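PDB 2XWG: sortase from Actinomyces oris, which is a class C sortase that probably joins pilin subunits covalently during the assembly of fimbriae on the bacterial surface. Local coordinates for residues Ile55-Tyr65 and Ala91-Asp99. Residues are numbered along the deposited sequence; the frame is centred on the assembly and turned at random.
Sequences IAKERASAETY and AYLHEMDID. With CA (calcium ion), chain G.
Glu-58, on the helix 55-68, reaches across to the 91-99 segment, where a calcium ion ties the two together. Its CB lies beside CD1 of Ile-98, which also touches CB of Ile-55. The Glu-58 and Ile-98 side chains run past each other in opposite directions, bringing Glu-58 CG to 3.3 Å from Ile-98 CG1. Glu-58 CD lies against the same CG1, with the calcium next to it. The chain bends at chi2 (-88°), and Glu-58 OE2 binds the calcium at 2.8 Å; Glu-58 OE1, 3.1 Å from the calcium, is turned toward Met-96 N and a water. That water sits 2.7 Å from Glu-58 OE1 and can donate to it, but cannot serve every acceptor around it at once. His-94 O and Asp-97 OD1 complete the protein ligands. Asp-97 crosses Glu-58 at about a right angle, with Glu-58 OE2 only 2.9 Å from Asp-97 OD1.

The same water accepts the N-H of Met-96 and lies close to Glu-95 OE1. Glu-95 is likewise bent at chi2, which brings OE1 to the helix: Ser-61 OG donates to the syn lone pair of Glu-95 OE1 over 2.9 Å. Glu-95 CG packs 3.7 Å from Tyr-65 CD2, and Tyr-65 OH comes against Tyr-92 CD1. The Tyr-92 hydroxyl is hydrogen-bonded to His-131 and Gly-119 of the sortase beta-barrel.

The contact thus joins helix 55-68 to the end of helix 87-93 and the loop that leads to strand 103-107, away from the predicted catalytic residues. Calcium probably offsets repulsion between the Glu-58 and Asp-97 carboxylates, so this closeness likely depends partly on the ion.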
ATOM      1  N   ILE A  55     -11.225 -14.178 -12.115  1.00 63.96           N
ATOM      2  CA  ILE A  55     -10.810 -13.338 -11.024  1.00 60.83           C
ATOM      3  C   ILE A  55     -10.639 -14.196  -9.764  1.00 60.09           C
ATOM      4  O   ILE A  55      -9.994 -13.774  -8.814  1.00 59.59           O
ATOM      5  CB  ILE A  55     -11.749 -12.117 -10.829  1.00 58.63           C
ATOM      6  CG1 ILE A  55     -12.395 -12.129  -9.455  1.00 59.77           C
ATOM      7  CG2 ILE A  55     -12.817 -12.061 -11.909  1.00 61.91           C
ATOM      8  CD1 ILE A  55     -13.326 -10.964  -9.258  1.00 60.17           C
ATOM      9  N   ALA A  56     -11.166 -15.417  -9.767  1.00 55.86           N
ATOM     10  CA  ALA A  56     -10.906 -16.319  -8.642  1.00 54.83           C
ATOM     11  C   ALA A  56      -9.512 -16.919  -8.718  1.00 52.44           C
ATOM     12  O   ALA A  56      -8.871 -17.160  -7.694  1.00 52.22           O
ATOM     13  CB  ALA A  56     -11.932 -17.424  -8.562  1.00 59.81           C
ATOM     14  N   LYS A  57      -9.048 -17.187  -9.927  1.00 59.99           N
ATOM     15  CA  LYS A  57      -7.693 -17.687 -10.075  1.00 63.05           C
ATOM     16  C   LYS A  57      -6.723 -16.594  -9.634  1.00 59.93           C
ATOM     17  O   LYS A  57      -5.787 -16.859  -8.881  1.00 59.64           O
ATOM     18  CB  LYS A  57      -7.416 -18.128 -11.516  1.00 64.01           C
ATOM     19  CG  LYS A  57      -7.993 -19.498 -11.873  1.00 78.50           C
ATOM     20  CD  LYS A  57      -8.001 -19.766 -13.399  1.00 83.59           C
ATOM     21  CE  LYS A  57      -9.155 -19.044 -14.116  1.00 81.47           C
ATOM     22  NZ  LYS A  57      -9.053 -19.079 -15.620  1.00 81.15           N
ATOM     23  N   GLU A  58      -6.970 -15.368 -10.096  1.00 57.43           N
ATOM     24  CA  GLU A  58      -6.121 -14.221  -9.788  1.00 55.45           C
ATOM     25  C   GLU A  58      -6.014 -13.997  -8.294  1.00 52.43           C
ATOM     26  O   GLU A  58      -4.967 -13.630  -7.788  1.00 49.15           O
ATOM     27  CB  GLU A  58      -6.675 -12.961 -10.441  1.00 53.48           C
ATOM     28  CG  GLU A  58      -6.281 -12.806 -11.874  1.00 55.51           C
ATOM     29  CD  GLU A  58      -4.972 -12.098 -11.995  1.00 54.25           C
ATOM     30  OE1 GLU A  58      -4.315 -11.949 -10.955  1.00 58.83           O
ATOM     31  OE2 GLU A  58      -4.589 -11.682 -13.106  1.00 57.86           O
ATOM     32  N   ARG A  59      -7.102 -14.221  -7.582  1.00 50.40           N
ATOM     33  CA  ARG A  59      -7.057 -14.018  -6.160  1.00 49.65           C
ATOM     34  C   ARG A  59      -6.255 -15.108  -5.440  1.00 58.14           C
ATOM     35  O   ARG A  59      -5.459 -14.817  -4.529  1.00 56.46           O
ATOM     36  CB  ARG A  59      -8.457 -13.914  -5.588  1.00 48.94           C
ATOM     37  CG  ARG A  59      -8.406 -13.568  -4.136  1.00 53.65           C
ATOM     38  CD  ARG A  59      -9.756 -13.263  -3.547  1.00 55.53           C
ATOM     39  NE  ARG A  59      -9.544 -12.434  -2.368  1.00 57.42           N
ATOM     40  CZ  ARG A  59      -9.688 -11.114  -2.370  1.00 55.23           C
ATOM     41  NH1 ARG A  59     -10.073 -10.504  -3.491  1.00 49.67           N
ATOM     42  NH2 ARG A  59      -9.469 -10.413  -1.260  1.00 50.52           N
ATOM     43  N   ALA A  60      -6.457 -16.362  -5.843  1.00 52.25           N
ATOM     44  CA  ALA A  60      -5.746 -17.477  -5.216  1.00 51.65           C
ATOM     45  C   ALA A  60      -4.250 -17.370  -5.476  1.00 52.73           C
ATOM     46  O   ALA A  60      -3.437 -17.704  -4.617  1.00 58.84           O
ATOM     47  CB  ALA A  60      -6.273 -18.812  -5.719  1.00 54.12           C
ATOM     48  N   SER A  61      -3.890 -16.902  -6.667  1.00 42.97           N
ATOM     49  CA  SER A  61      -2.497 -16.672  -6.994  1.00 42.36           C
ATOM     50  C   SER A  61      -1.932 -15.522  -6.151  1.00 46.39           C
ATOM     51  O   SER A  61      -0.804 -15.604  -5.643  1.00 47.21           O
ATOM     52  CB  SER A  61      -2.342 -16.370  -8.478  1.00 40.60           C
ATOM     53  OG  SER A  61      -0.990 -16.067  -8.770  1.00 46.99           O
ATOM     54  N   ALA A  62      -2.713 -14.454  -6.003  1.00 45.63           N
ATOM     55  CA  ALA A  62      -2.327 -13.356  -5.132  1.00 46.66           C
ATOM     56  C   ALA A  62      -2.042 -13.901  -3.740  1.00 51.84           C
ATOM     57  O   ALA A  62      -1.018 -13.574  -3.137  1.00 49.88           O
ATOM     58  CB  ALA A  62      -3.418 -12.309  -5.068  1.00 40.37           C
ATOM     59  N   GLU A  63      -2.938 -14.742  -3.229  1.00 64.06           N
ATOM     60  CA  GLU A  63      -2.777 -15.238  -1.861  1.00 69.66           C
ATOM     61  C   GLU A  63      -1.580 -16.190  -1.767  1.00 70.54           C
ATOM     62  O   GLU A  63      -0.868 -16.229  -0.758  1.00 66.90           O
ATOM     63  CB  GLU A  63      -4.064 -15.896  -1.352  1.00 72.96           C
ATOM     64  CG  GLU A  63      -5.337 -15.139  -1.760  1.00 77.61           C
ATOM     65  CD  GLU A  63      -6.453 -15.212  -0.720  1.00 87.93           C
ATOM     66  OE1 GLU A  63      -6.126 -15.299   0.494  1.00 90.61           O
ATOM     67  OE2 GLU A  63      -7.649 -15.176  -1.121  1.00 82.33           O
ATOM     68  N   THR A  64      -1.347 -16.953  -2.826  1.00 58.09           N
ATOM     69  CA  THR A  64      -0.136 -17.754  -2.875  1.00 61.03           C
ATOM     70  C   THR A  64       1.082 -16.832  -2.817  1.00 59.93           C
ATOM     71  O   THR A  64       1.960 -17.048  -1.985  1.00 65.13           O
ATOM     72  CB  THR A  64      -0.101 -18.685  -4.102  1.00 64.45           C
ATOM     73  OG1 THR A  64      -1.087 -19.715  -3.933  1.00 62.65           O
ATOM     74  CG2 THR A  64       1.276 -19.320  -4.260  1.00 62.11           C
ATOM     75  N   TYR A  65       1.114 -15.790  -3.654  1.00 51.76           N
ATOM     76  CA  TYR A  65       2.200 -14.796  -3.608  1.00 49.67           C
ATOM     77  C   TYR A  65       2.514 -14.314  -2.183  1.00 52.76           C
ATOM     78  O   TYR A  65       3.666 -14.357  -1.733  1.00 49.48           O
ATOM     79  CB  TYR A  65       1.912 -13.579  -4.503  1.00 46.67           C
ATOM     80  CG  TYR A  65       3.049 -12.551  -4.530  1.00 43.59           C
ATOM     81  CD1 TYR A  65       3.172 -11.581  -3.542  1.00 38.43           C
ATOM     82  CD2 TYR A  65       4.004 -12.568  -5.542  1.00 43.15           C
ATOM     83  CE1 TYR A  65       4.218 -10.651  -3.563  1.00 39.90           C
ATOM     84  CE2 TYR A  65       5.042 -11.645  -5.576  1.00 37.31           C
ATOM     85  CZ  TYR A  65       5.149 -10.692  -4.590  1.00 39.66           C
ATOM     86  OH  TYR A  65       6.199  -9.795  -4.634  1.00 37.35           O
ATOM     87  N   ALA A  91       8.068 -11.051 -11.999  1.00 48.24           N
ATOM     88  CA  ALA A  91       7.112 -12.053 -11.545  1.00 52.89           C
ATOM     89  C   ALA A  91       5.963 -11.344 -10.840  1.00 48.80           C
ATOM     90  O   ALA A  91       4.803 -11.750 -10.928  1.00 50.26           O
ATOM     91  CB  ALA A  91       7.774 -13.062 -10.616  1.00 52.09           C
ATOM     92  N   TYR A  92       6.306 -10.263 -10.160  1.00 49.46           N
ATOM     93  CA  TYR A  92       5.357  -9.512  -9.352  1.00 49.14           C
ATOM     94  C   TYR A  92       4.370  -8.789 -10.259  1.00 42.22           C
ATOM     95  O   TYR A  92       3.182  -8.737  -9.981  1.00 43.80           O
ATOM     96  CB  TYR A  92       6.137  -8.564  -8.434  1.00 39.23           C
ATOM     97  CG  TYR A  92       5.425  -7.324  -7.934  1.00 39.28           C
ATOM     98  CD1 TYR A  92       4.561  -7.378  -6.859  1.00 35.15           C
ATOM     99  CD2 TYR A  92       5.680  -6.086  -8.499  1.00 39.05           C
ATOM    100  CE1 TYR A  92       3.940  -6.256  -6.396  1.00 33.13           C
ATOM    101  CE2 TYR A  92       5.073  -4.956  -8.036  1.00 33.43           C
ATOM    102  CZ  TYR A  92       4.209  -5.043  -6.986  1.00 34.46           C
ATOM    103  OH  TYR A  92       3.612  -3.898  -6.525  1.00 35.46           O
ATOM    104  N   LEU A  93       4.863  -8.272 -11.369  1.00 37.11           N
ATOM    105  CA  LEU A  93       4.010  -7.570 -12.310  1.00 37.13           C
ATOM    106  C   LEU A  93       2.860  -8.439 -12.793  1.00 41.56           C
ATOM    107  O   LEU A  93       1.841  -7.933 -13.268  1.00 42.65           O
ATOM    108  CB  LEU A  93       4.835  -7.107 -13.502  1.00 40.25           C
ATOM    109  CG  LEU A  93       5.232  -5.635 -13.560  1.00 39.52           C
ATOM    110  CD1 LEU A  93       5.459  -5.057 -12.181  1.00 31.87           C
ATOM    111  CD2 LEU A  93       6.470  -5.488 -14.430  1.00 41.31           C
ATOM    112  N   HIS A  94       3.029  -9.750 -12.695  1.00 51.20           N
ATOM    113  CA  HIS A  94       2.014 -10.664 -13.192  1.00 54.99           C
ATOM    114  C   HIS A  94       0.912 -10.863 -12.161  1.00 52.71           C
ATOM    115  O   HIS A  94      -0.170 -11.320 -12.494  1.00 53.35           O
ATOM    116  CB  HIS A  94       2.618 -12.019 -13.570  1.00 58.28           C
ATOM    117  CG  HIS A  94       3.097 -12.098 -14.984  1.00 61.28           C
ATOM    118  ND1 HIS A  94       4.436 -12.127 -15.316  1.00 64.85           N
ATOM    119  CD2 HIS A  94       2.418 -12.164 -16.152  1.00 62.75           C
ATOM    120  CE1 HIS A  94       4.561 -12.205 -16.629  1.00 69.82           C
ATOM    121  NE2 HIS A  94       3.351 -12.228 -17.161  1.00 73.49           N
ATOM    122  N   GLU A  95       1.173 -10.524 -10.906  1.00 38.54           N
ATOM    123  CA  GLU A  95       0.131 -10.674  -9.905  1.00 37.95           C
ATOM    124  C   GLU A  95      -0.875  -9.543 -10.023  1.00 35.73           C
ATOM    125  O   GLU A  95      -0.523  -8.426 -10.381  1.00 35.67           O
ATOM    126  CB  GLU A  95       0.726 -10.743  -8.510  1.00 35.15           C
ATOM    127  CG  GLU A  95       1.691 -11.901  -8.344  1.00 40.27           C
ATOM    128  CD  GLU A  95       0.986 -13.249  -8.380  1.00 45.60           C
ATOM    129  OE1 GLU A  95      -0.266 -13.275  -8.311  1.00 43.60           O
ATOM    130  OE2 GLU A  95       1.684 -14.283  -8.461  1.00 46.03           O
ATOM    131  N   MET A  96      -2.134  -9.850  -9.753  1.00 41.12           N
ATOM    132  CA  MET A  96      -3.198  -8.861  -9.791  1.00 40.14           C
ATOM    133  C   MET A  96      -3.166  -7.988 -11.047  1.00 44.37           C
ATOM    134  O   MET A  96      -3.216  -6.758 -10.941  1.00 40.19           O
ATOM    135  CB  MET A  96      -3.117  -7.999  -8.539  1.00 36.57           C
ATOM    136  CG  MET A  96      -3.095  -8.811  -7.270  1.00 32.82           C
ATOM    137  SD  MET A  96      -3.287  -7.809  -5.786  1.00 40.07           S
ATOM    138  CE  MET A  96      -5.044  -7.454  -5.819  1.00 34.39           C
ATOM    139  N   ASP A  97      -3.098  -8.624 -12.223  1.00 39.33           N
ATOM    140  CA  ASP A  97      -2.879  -7.909 -13.483  1.00 43.46           C
ATOM    141  C   ASP A  97      -4.036  -7.998 -14.502  1.00 49.68           C
ATOM    142  O   ASP A  97      -3.864  -7.692 -15.692  1.00 45.28           O
ATOM    143  CB  ASP A  97      -1.539  -8.325 -14.134  1.00 45.04           C
ATOM    144  CG  ASP A  97      -1.618  -9.664 -14.903  1.00 51.26           C
ATOM    145  OD1 ASP A  97      -2.281 -10.630 -14.437  1.00 49.46           O
ATOM    146  OD2 ASP A  97      -0.997  -9.745 -15.993  1.00 52.25           O
ATOM    147  N   ILE A  98      -5.215  -8.392 -14.035  1.00 46.35           N
ATOM    148  CA  ILE A  98      -6.388  -8.409 -14.902  1.00 48.48           C
ATOM    149  C   ILE A  98      -6.671  -7.031 -15.496  1.00 51.52           C
ATOM    150  O   ILE A  98      -6.831  -6.898 -16.706  1.00 53.73           O
ATOM    151  CB  ILE A  98      -7.648  -8.835 -14.154  1.00 52.92           C
ATOM    152  CG1 ILE A  98      -7.444 -10.171 -13.452  1.00 55.68           C
ATOM    153  CG2 ILE A  98      -8.806  -8.930 -15.123  1.00 56.49           C
ATOM    154  CD1 ILE A  98      -8.628 -10.567 -12.560  1.00 58.68           C
ATOM    155  N   ASP A  99      -6.763  -6.018 -14.631  1.00 54.01           N
ATOM    156  CA  ASP A  99      -6.931  -4.621 -15.047  1.00 51.53           C
ATOM    157  C   ASP A  99      -5.622  -3.871 -14.851  1.00 52.03           C
ATOM    158  O   ASP A  99      -4.695  -4.355 -14.181  1.00 51.41           O
ATOM    159  CB  ASP A  99      -8.009  -3.917 -14.217  1.00 54.98           C
ATOM    160  CG  ASP A  99      -9.386  -4.537 -14.380  1.00 63.37           C
ATOM    161  OD1 ASP A  99      -9.788  -4.790 -15.546  1.00 65.35           O
ATOM    162  OD2 ASP A  99     -10.064  -4.764 -13.340  1.00 59.46           O
TER
HETATM  163 CA    CA G1287      -2.181 -13.068 -12.899  1.00 72.51          CA
HETATM  164  O   HOH W   1      -2.519 -12.873  -9.235  1.00 50.38           O